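Local coordinates for putative sensory box/GGDEF family protein (Vibrio parahaemolyticus, PDB 3LID) that probably senses extracellular signals through this PDC-fold domain and, as a whole protein, probably makes cyclic di-GMP from two GTP molecules, at residues Ile191-His196 and Leu261-Asp266; Lys197-Ala202 and Gln219-Asn224; Val234-Gly239 and Phe250-Phe255. All blocks are in the same frame, centred on the assembly; numbering follows the deposited sequence.

Interaction 1. Residues Ile191-His196 and Leu261-Asp266; sequences IELVKH and LHLIID. With EDO (1,2-ethanediol), chain H.
Two neighbouring antiparallel strands pair here by main-chain hydrogen bonds in the second PDC-fold sheet of the extracellular sensor domain, and most of the contact is buried. Glu192 with Ile264 and Val194 with His262 form hydrogen-bonded pairs; Leu193 with Leu263 is the non-hydrogen-bonded pair between them. The bond from Glu192 N to Ile264 O is short, 2.8 Å, and nearly straight at 172°. On one face, Leu193 and Leu263 lie side by side and point the same way, Leu193 CD2 3.8 Å from Leu263 CD1. Ile191 CG2, anti to its backbone N, crosses obliquely to reach Leu263 CB at 3.7 Å. On the other face Val194 CG2 touches Ile264 CG1, and the His262 ring turns an edge to Lys195 O. A water in that ring's plane lies between His262 NE2 and His196 ND1, while Ser252 holds His262 ND1. Glu192 OE1, also on this face, lies 4.4 Å from Asp266 OD2, which comes in from the end of 261-266. One water donates to both oxygens; another donates to Glu192 OE1 and accepts from Asp266 N. Salt-bridged Arg208 and hydrogen-bonded Ser203 at Glu192 OE2, and Tyr226 hydrogen-bonded to Asp266 OD2, may offset the repulsion. Lys195 NZ, salt-bridged to Asp212, also bonds an ethanediol. Helix 9-45 covers the Leu193 and Leu263 face, while strands 200-202 and 246-254 flank the pair on its outer edges.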
loop_
_atom_site.group_PDB
_atom_site.type_symbol
_atom_site.label_atom_id
_atom_site.label_comp_id
_atom_site.label_asym_id
_atom_site.label_seq_id
_atom_site.Cartn_x
_atom_site.Cartn_y
_atom_site.Cartn_z
ATOM N N ILE A 191 -2.979 13.554 3.271
ATOM C CA ILE A 191 -1.768 12.990 3.825
ATOM C C ILE A 191 -0.975 12.422 2.667
ATOM O O ILE A 191 -1.552 11.726 1.836
ATOM C CB ILE A 191 -2.093 11.929 4.884
ATOM C CG1 ILE A 191 -2.794 12.592 6.064
ATOM C CG2 ILE A 191 -0.797 11.038 5.254
ATOM C CD1 ILE A 191 -3.108 11.694 7.158
ATOM N N GLU A 192 0.290 12.730 2.582
ATOM C CA GLU A 192 1.158 12.165 1.556
ATOM C C GLU A 192 1.907 11.015 2.214
ATOM O O GLU A 192 2.156 11.032 3.441
ATOM C CB GLU A 192 2.173 13.228 1.044
ATOM C CG GLU A 192 1.461 14.262 0.182
ATOM C CD GLU A 192 2.355 15.437 -0.191
ATOM O OE1 GLU A 192 2.784 16.145 0.734
ATOM O OE2 GLU A 192 2.626 15.643 -1.387
ATOM N N LEU A 193 2.309 10.011 1.418
ATOM C CA LEU A 193 3.145 8.969 1.974
ATOM C C LEU A 193 4.507 9.058 1.332
ATOM O O LEU A 193 4.633 9.052 0.097
ATOM C CB LEU A 193 2.587 7.535 1.578
ATOM C CG LEU A 193 1.149 7.315 2.076
ATOM C CD1 LEU A 193 0.667 5.877 1.539
ATOM C CD2 LEU A 193 1.160 7.314 3.599
ATOM N N VAL A 194 5.516 9.103 2.159
ATOM C CA VAL A 194 6.922 9.196 1.788
ATOM C C VAL A 194 7.629 8.040 2.303
ATOM O O VAL A 194 7.611 7.734 3.514
ATOM C CB VAL A 194 7.542 10.548 2.370
ATOM C CG1 VAL A 194 9.015 10.602 2.013
ATOM C CG2 VAL A 194 6.818 11.703 1.710
ATOM N N LYS A 195 8.370 7.332 1.423
ATOM C CA LYS A 195 9.057 6.150 1.868
ATOM C C LYS A 195 10.328 6.442 2.632
ATOM O O LYS A 195 10.801 7.586 2.674
ATOM C CB LYS A 195 9.505 5.337 0.618
ATOM C CG LYS A 195 8.207 4.806 -0.074
ATOM C CD LYS A 195 8.699 3.717 -1.109
ATOM C CE LYS A 195 9.429 4.461 -2.255
ATOM N NZ LYS A 195 9.895 3.362 -3.339
ATOM N N HIS A 196 10.884 5.413 3.203
ATOM C CA HIS A 196 12.129 5.507 3.971
ATOM C C HIS A 196 13.258 6.115 3.127
ATOM O O HIS A 196 14.200 6.812 3.661
ATOM C CB HIS A 196 12.471 4.070 4.361
ATOM C CG HIS A 196 13.779 3.911 5.043
ATOM N ND1 HIS A 196 14.076 4.553 6.226
ATOM C CD2 HIS A 196 14.861 3.152 4.728
ATOM C CE1 HIS A 196 15.300 4.224 6.596
ATOM N NE2 HIS A 196 15.798 3.375 5.713
ATOM N N LEU A 261 7.268 4.027 7.137
ATOM C CA LEU A 261 6.532 4.743 6.106
ATOM C C LEU A 261 6.186 6.074 6.748
ATOM O O LEU A 261 5.689 6.107 7.866
ATOM C CB LEU A 261 5.209 4.022 5.753
ATOM C CG LEU A 261 4.439 4.732 4.628
ATOM C CD1 LEU A 261 5.191 4.787 3.296
ATOM C CD2 LEU A 261 3.156 3.842 4.437
ATOM N N HIS A 262 6.487 7.165 6.069
ATOM C CA HIS A 262 6.275 8.502 6.746
ATOM C C HIS A 262 5.037 9.135 6.220
ATOM O O HIS A 262 4.797 9.179 5.016
ATOM C CB HIS A 262 7.489 9.402 6.437
ATOM C CG HIS A 262 8.787 8.769 6.818
ATOM N ND1 HIS A 262 9.116 8.484 8.137
ATOM C CD2 HIS A 262 9.869 8.397 6.072
ATOM C CE1 HIS A 262 10.330 7.958 8.187
ATOM N NE2 HIS A 262 10.821 7.905 6.958
ATOM N N LEU A 263 4.181 9.607 7.125
ATOM C CA LEU A 263 2.940 10.209 6.707
ATOM C C LEU A 263 3.190 11.731 6.887
ATOM O O LEU A 263 3.649 12.160 7.942
ATOM C CB LEU A 263 1.783 9.815 7.642
ATOM C CG LEU A 263 1.166 8.408 7.398
ATOM C CD1 LEU A 263 2.218 7.308 7.299
ATOM C CD2 LEU A 263 0.224 8.143 8.620
ATOM N N ILE A 264 2.849 12.479 5.866
ATOM C CA ILE A 264 3.182 13.945 5.814
ATOM C C ILE A 264 1.983 14.743 5.512
ATOM O O ILE A 264 1.213 14.433 4.601
ATOM C CB ILE A 264 4.192 14.159 4.711
ATOM C CG1 ILE A 264 5.469 13.310 4.932
ATOM C CG2 ILE A 264 4.523 15.683 4.469
ATOM C CD1 ILE A 264 6.256 13.623 6.132
ATOM N N ILE A 265 1.825 15.885 6.235
ATOM C CA ILE A 265 0.873 16.878 5.859
ATOM C C ILE A 265 1.743 18.115 5.608
ATOM O O ILE A 265 2.421 18.559 6.515
ATOM C CB ILE A 265 -0.179 17.144 6.955
ATOM C CG1 ILE A 265 -1.057 15.904 7.061
ATOM C CG2 ILE A 265 -1.099 18.360 6.585
ATOM C CD1 ILE A 265 -2.043 15.912 8.174
ATOM N N ASP A 266 1.743 18.581 4.370
ATOM C CA ASP A 266 2.621 19.674 3.902
ATOM C C ASP A 266 1.688 20.766 3.395
ATOM O O ASP A 266 0.966 20.582 2.436
ATOM C CB ASP A 266 3.607 19.125 2.830
ATOM C CG ASP A 266 4.356 20.202 2.073
ATOM O OD1 ASP A 266 4.112 21.417 2.315
ATOM O OD2 ASP A 266 5.164 19.816 1.188
HETATM C C1 EDO H . 8.049 3.213 -6.420
HETATM O O1 EDO H . 8.340 4.456 -5.665
HETATM C C2 EDO H . 7.068 2.392 -5.605
HETATM O O2 EDO H . 7.740 1.887 -4.442
HETATM O O HOH W 1 0.519 16.806 2.429
HETATM O O HOH W 2 5.213 17.097 0.906
HETATM O O HOH W 3 13.257 6.638 7.191
#

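Interaction 2. Residues Lys197-Ala202 and Gln219-Asn224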
loop_
_atom_site.group_PDB
_atom_site.type_symbol
_atom_site.label_atom_id
_atom_site.label_comp_id
_atom_site.label_asym_id
_atom_site.label_seq_id
_atom_site.Cartn_x
_atom_site.Cartn_y
_atom_site.Cartn_z
ATOM N N LYS A 197 13.213 5.824 1.817
ATOM C CA LYS A 197 14.190 6.420 0.871
ATOM C C LYS A 197 13.921 7.846 0.464
ATOM O O LYS A 197 14.725 8.396 -0.285
ATOM C CB LYS A 197 14.209 5.639 -0.440
ATOM C CG LYS A 197 12.802 5.885 -1.258
ATOM C CD LYS A 197 13.391 4.819 -2.418
ATOM C CE LYS A 197 14.177 3.675 -1.881
ATOM N NZ LYS A 197 15.554 3.194 -2.577
ATOM N N GLY A 198 12.834 8.473 0.927
ATOM C CA GLY A 198 12.549 9.881 0.628
ATOM C C GLY A 198 11.617 10.192 -0.533
ATOM O O GLY A 198 11.133 11.281 -0.692
ATOM N N PHE A 199 11.284 9.155 -1.343
ATOM C CA PHE A 199 10.444 9.404 -2.467
ATOM C C PHE A 199 8.973 9.195 -2.122
ATOM O O PHE A 199 8.657 8.439 -1.187
ATOM C CB PHE A 199 10.847 8.432 -3.621
ATOM C CG PHE A 199 12.190 8.799 -4.240
ATOM C CD1 PHE A 199 12.248 9.896 -5.087
ATOM C CD2 PHE A 199 13.283 8.038 -3.975
ATOM C CE1 PHE A 199 13.520 10.232 -5.665
ATOM C CE2 PHE A 199 14.581 8.385 -4.557
ATOM C CZ PHE A 199 14.584 9.492 -5.390
ATOM N N TYR A 200 8.114 9.819 -2.888
ATOM C CA TYR A 200 6.672 9.830 -2.619
ATOM C C TYR A 200 5.957 8.672 -3.279
ATOM O O TYR A 200 6.202 8.396 -4.488
ATOM C CB TYR A 200 6.064 11.080 -3.173
ATOM C CG TYR A 200 6.394 12.328 -2.335
ATOM C CD1 TYR A 200 5.427 12.917 -1.553
ATOM C CD2 TYR A 200 7.661 12.952 -2.452
ATOM C CE1 TYR A 200 5.692 14.091 -0.780
ATOM C CE2 TYR A 200 7.939 14.115 -1.669
ATOM C CZ TYR A 200 6.945 14.665 -0.895
ATOM O OH TYR A 200 7.232 15.846 -0.185
ATOM N N ILE A 201 5.066 8.012 -2.525
ATOM C CA ILE A 201 4.217 6.973 -3.169
ATOM C C ILE A 201 2.752 7.337 -3.078
ATOM O O ILE A 201 1.879 6.596 -3.594
ATOM C CB ILE A 201 4.462 5.591 -2.582
ATOM C CG1 ILE A 201 4.259 5.569 -1.060
ATOM C CG2 ILE A 201 5.859 5.083 -2.932
ATOM C CD1 ILE A 201 4.255 4.127 -0.547
ATOM N N ALA A 202 2.402 8.451 -2.427
ATOM C CA ALA A 202 1.052 8.930 -2.528
ATOM C C ALA A 202 1.037 10.413 -2.270
ATOM O O ALA A 202 1.724 10.895 -1.356
ATOM C CB ALA A 202 0.139 8.202 -1.478
ATOM N N GLN A 219 13.689 14.686 -8.734
ATOM C CA GLN A 219 13.865 15.829 -7.805
ATOM C C GLN A 219 12.889 15.794 -6.613
ATOM O O GLN A 219 13.064 16.485 -5.562
ATOM C CB GLN A 219 13.747 17.154 -8.563
ATOM C CG GLN A 219 12.361 17.480 -9.081
ATOM C CD GLN A 219 12.155 16.990 -10.538
ATOM O OE1 GLN A 219 12.758 16.003 -10.965
ATOM N NE2 GLN A 219 11.335 17.715 -11.291
ATOM N N PHE A 220 11.840 14.991 -6.759
ATOM C CA PHE A 220 10.814 14.925 -5.734
ATOM C C PHE A 220 11.195 13.915 -4.688
ATOM O O PHE A 220 10.559 12.801 -4.562
ATOM C CB PHE A 220 9.489 14.584 -6.388
ATOM C CG PHE A 220 9.008 15.660 -7.339
ATOM C CD1 PHE A 220 8.430 16.834 -6.837
ATOM C CD2 PHE A 220 9.146 15.507 -8.714
ATOM C CE1 PHE A 220 7.975 17.843 -7.702
ATOM C CE2 PHE A 220 8.698 16.511 -9.585
ATOM C CZ PHE A 220 8.113 17.676 -9.071
ATOM N N ASN A 221 12.254 14.238 -3.941
ATOM C CA ASN A 221 12.626 13.444 -2.807
ATOM C C ASN A 221 12.545 14.405 -1.605
ATOM O O ASN A 221 12.968 15.583 -1.704
ATOM C CB ASN A 221 14.017 12.858 -2.941
ATOM C CG ASN A 221 14.343 11.915 -1.823
ATOM O OD1 ASN A 221 14.479 12.318 -0.651
ATOM N ND2 ASN A 221 14.460 10.612 -2.144
ATOM N N PHE A 222 11.917 13.938 -0.523
ATOM C CA PHE A 222 11.702 14.811 0.613
ATOM C C PHE A 222 13.049 15.364 1.126
ATOM O O PHE A 222 13.112 16.509 1.597
ATOM C CB PHE A 222 11.045 14.029 1.741
ATOM C CG PHE A 222 10.407 14.940 2.766
ATOM C CD1 PHE A 222 9.098 15.305 2.689
ATOM C CD2 PHE A 222 11.215 15.434 3.813
ATOM C CE1 PHE A 222 8.490 16.147 3.686
ATOM C CE2 PHE A 222 10.660 16.267 4.809
ATOM C CZ PHE A 222 9.296 16.617 4.744
ATOM N N SER A 223 14.069 14.571 1.032
ATOM C CA SER A 223 15.380 15.018 1.547
ATOM C C SER A 223 15.990 16.132 0.689
ATOM O O SER A 223 16.824 16.899 1.174
ATOM C CB SER A 223 16.339 13.882 1.698
ATOM O OG SER A 223 16.831 13.459 0.416
ATOM N N ASN A 224 15.611 16.195 -0.577
ATOM C CA ASN A 224 16.075 17.263 -1.473
ATOM C C ASN A 224 15.181 18.455 -1.307
ATOM O O ASN A 224 15.626 19.607 -1.341
ATOM C CB ASN A 224 15.963 16.737 -2.917
ATOM C CG ASN A 224 16.463 17.706 -3.937
ATOM O OD1 ASN A 224 17.629 18.161 -3.855
ATOM N ND2 ASN A 224 15.639 17.975 -4.970
HETATM O O HOH W 4 8.963 10.790 -5.517
#
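The Phe199 ring carries the amide nitrogen of Asn221 on one face, while Lys197 CD and a water lie at its edge in the ring plane. Asn221 ND2 stands 3.2 Å above the plane of the Phe199 ring, over its centre, and the amide is turned 81° against the ring. The Tyr200 ring meets Phe220 O at its edge. The motif is an asparagine N-cap: Asn221 immediately precedes helix 222-225 and joins the helix start to the turn at 197-199. With CG anti to the backbone N (chi1 -174°), its amide works in two directions. Asn221 ND2 donates to a lone pair of Lys197 O at 2.9 Å, which fixes the amide's rotation while the nitrogen rests on Phe199. The helix start is tied down again by Phe222 N, 2.8 Å from Gly198 O. Gly198 CA lies 3.4 Å from Asn221 OD1, where a CB would point and clash, and its positive phi also favours glycine. Tyr200 OH reaches Phe222 CD1 at 3.5 Å, and the Tyr200 ring also makes a cation-pi contact with Arg208. A water bridges Tyr200 N and Phe220 O; Phe220 is the centre of an inverse gamma turn. Asn221 OD1 is gripped twice: Ser223 N comes in on a lone pair at 2.8 Å, whereas Ser223 OG, also at 2.8 Å, donates from 54° above the carbonyl plane.

Interaction 3. Residues Val234-Gly239 and Phe250-Phe255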
loop_
_atom_site.group_PDB
_atom_site.type_symbol
_atom_site.label_atom_id
_atom_site.label_comp_id
_atom_site.label_asym_id
_atom_site.label_seq_id
_atom_site.Cartn_x
_atom_site.Cartn_y
_atom_site.Cartn_z
ATOM N N VAL A 234 12.854 11.401 9.674
ATOM C CA VAL A 234 13.579 10.122 9.802
ATOM C C VAL A 234 13.674 9.650 11.235
ATOM O O VAL A 234 13.752 8.457 11.506
ATOM C CB VAL A 234 14.974 10.287 9.104
ATOM C CG1 VAL A 234 15.908 9.088 9.311
ATOM C CG2 VAL A 234 14.728 10.658 7.633
ATOM N N SER A 235 13.592 10.575 12.193
ATOM C CA SER A 235 13.570 10.193 13.595
ATOM C C SER A 235 12.389 9.245 13.971
ATOM O O SER A 235 12.431 8.577 14.978
ATOM C CB SER A 235 13.511 11.450 14.464
ATOM O OG SER A 235 12.221 11.943 14.660
ATOM N N GLU A 236 11.367 9.252 13.115
ATOM C CA GLU A 236 10.131 8.416 13.292
ATOM C C GLU A 236 9.278 8.926 14.452
ATOM O O GLU A 236 8.270 8.318 14.772
ATOM C CB GLU A 236 10.461 6.953 13.470
ATOM C CG GLU A 236 11.125 6.369 12.260
ATOM C CD GLU A 236 11.462 4.925 12.418
ATOM O OE1 GLU A 236 10.739 4.245 13.117
ATOM O OE2 GLU A 236 12.421 4.465 11.799
ATOM N N GLN A 237 9.577 10.103 14.980
ATOM C CA GLN A 237 8.678 10.757 15.959
ATOM C C GLN A 237 7.654 11.598 15.284
ATOM O O GLN A 237 7.826 12.064 14.180
ATOM C CB GLN A 237 9.486 11.668 16.903
ATOM C CG GLN A 237 10.617 10.924 17.452
ATOM C CD GLN A 237 10.279 9.482 17.897
ATOM O OE1 GLN A 237 10.730 8.497 17.284
ATOM N NE2 GLN A 237 9.508 9.358 18.985
ATOM N N ALA A 238 6.536 11.824 15.937
ATOM C CA ALA A 238 5.606 12.768 15.395
ATOM C C ALA A 238 5.933 14.197 15.776
ATOM O O ALA A 238 6.180 14.504 16.974
ATOM C CB ALA A 238 4.203 12.451 15.873
ATOM N N GLY A 239 5.804 15.083 14.844
ATOM C CA GLY A 239 6.244 16.484 15.153
ATOM C C GLY A 239 5.916 17.410 14.031
ATOM O O GLY A 239 5.220 17.058 13.057
ATOM N N PHE A 250 4.510 15.669 10.492
ATOM C CA PHE A 250 4.985 14.345 10.065
ATOM C C PHE A 250 4.825 13.335 11.179
ATOM O O PHE A 250 4.812 13.642 12.410
ATOM C CB PHE A 250 6.471 14.431 9.649
ATOM C CG PHE A 250 7.355 15.187 10.688
ATOM C CD1 PHE A 250 7.907 14.532 11.784
ATOM C CD2 PHE A 250 7.598 16.570 10.517
ATOM C CE1 PHE A 250 8.685 15.260 12.741
ATOM C CE2 PHE A 250 8.360 17.274 11.454
ATOM C CZ PHE A 250 8.879 16.627 12.535
ATOM N N SER A 251 4.661 12.073 10.766
ATOM C CA SER A 251 4.640 11.006 11.721
ATOM C C SER A 251 5.154 9.789 10.929
ATOM O O SER A 251 5.344 9.877 9.703
ATOM C CB SER A 251 3.248 10.738 12.294
ATOM O OG SER A 251 2.426 10.299 11.216
ATOM N N SER A 252 5.359 8.698 11.620
ATOM C CA SER A 252 5.865 7.444 10.975
ATOM C C SER A 252 5.075 6.232 11.427
ATOM O O SER A 252 4.725 6.138 12.633
ATOM C CB SER A 252 7.366 7.245 11.217
ATOM O OG SER A 252 8.071 8.363 10.710
ATOM N N ILE A 253 4.853 5.288 10.490
ATOM C CA ILE A 253 4.276 3.996 10.942
ATOM C C ILE A 253 5.077 2.933 10.327
ATOM O O ILE A 253 5.961 3.228 9.470
ATOM C CB ILE A 253 2.853 3.801 10.465
ATOM C CG1 ILE A 253 2.804 3.844 8.961
ATOM C CG2 ILE A 253 1.951 4.882 11.173
ATOM C CD1 ILE A 253 1.276 3.648 8.370
ATOM N N LYS A 254 4.834 1.696 10.812
ATOM C CA LYS A 254 5.443 0.572 10.123
ATOM C C LYS A 254 4.272 -0.218 9.541
ATOM O O LYS A 254 3.448 -0.694 10.308
ATOM C CB LYS A 254 6.299 -0.270 11.049
ATOM C CG LYS A 254 7.635 0.509 11.291
ATOM C CD LYS A 254 8.616 -0.317 12.086
ATOM C CE LYS A 254 9.845 0.485 12.534
ATOM N NZ LYS A 254 10.330 1.329 11.432
ATOM N N PHE A 255 4.172 -0.231 8.202
ATOM C CA PHE A 255 2.954 -0.816 7.579
ATOM C C PHE A 255 3.383 -2.104 6.839
ATOM O O PHE A 255 3.913 -2.023 5.703
ATOM C CB PHE A 255 2.323 0.194 6.609
ATOM C CG PHE A 255 1.095 -0.335 5.958
ATOM C CD1 PHE A 255 -0.068 -0.627 6.703
ATOM C CD2 PHE A 255 1.095 -0.534 4.582
ATOM C CE1 PHE A 255 -1.214 -1.113 6.066
ATOM C CE2 PHE A 255 -0.046 -1.007 3.923
ATOM C CZ PHE A 255 -1.201 -1.284 4.617
HETATM O O HOH W 5 5.578 8.952 14.492
HETATM O O HOH W 6 13.287 1.965 11.910
HETATM O O HOH W 7 8.314 10.816 11.836
#
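Direct strand pairing is limited to one end of this contact, and waters bridge the main chain where the segments part. Gly239 and Phe250, in the antiparallel hairpin of strands 239-242 and 246-254, form a hydrogen-bonded pair: Gly239 N donates to Phe250 O at 3.0 Å, and Phe250 N returns a bond to Gly239 O, also 3.0 Å. Phe250 holds its CG in the crowded position (chi1 48°), which folds the ring back over its partner. Gly239 O lies above the centre of one ring face, where Gly239 CA makes a CH-pi contact, and Gln237 O sits at the edge. Where the chain diverges, Glu236 leaves the preceding helix with positive phi (71°). One water donates to Glu236 O at 2.8 Å and accepts from Ser252 N at 2.9 Å. A second water donates to Gln237 O at 2.7 Å and accepts from Ser252 OG, also at 2.7 Å; that hydroxyl is also hydrogen-bonded to His262 ND1. Glu236 and Lys254 cross at about a right angle in a weakly hydrogen-bonded salt bridge, Glu236 OE1 3.4 Å from Lys254 NZ. A third water also bridges the pair, donating to Glu236 OE2 at 2.6 Å and accepting from Lys254 NZ, which has a weak bond to Asn258 O. Within the turn 235-238, Ser235 OG accepts from Gln237 N, an ST turn, and also bonds Arg232 O. Helix 230-234 feeds the turn and touches Phe250 through Val233; on the other flank strand 246-254 pairs with strand 260-268, and Ser251 and Ile253 rest on helix 9-45.

After helix 9-45 and the first sheet, the chain enters the second sheet at strand 183-184, passes along 191-196 and runs straight into 197-202. Interaction 2 closes first, when the chain returns at 219-224 after 16 intervening residues. Interaction 3 follows in series: 234-239 opens it, and 250-255, on the returning arm of the hairpin, closes it. Only then does 261-266 return to 191-196, so interaction 1 closes a 64-residue loop in which both others are nested, without crossing. Probable main-chain hydrogen bonds join them within the sheet: Leu193 O to Ile201 N, 2.9 Å, links interactions 1 and 2, and Leu261 N to Ile253 O, 2.8 Å, links 1 and 3.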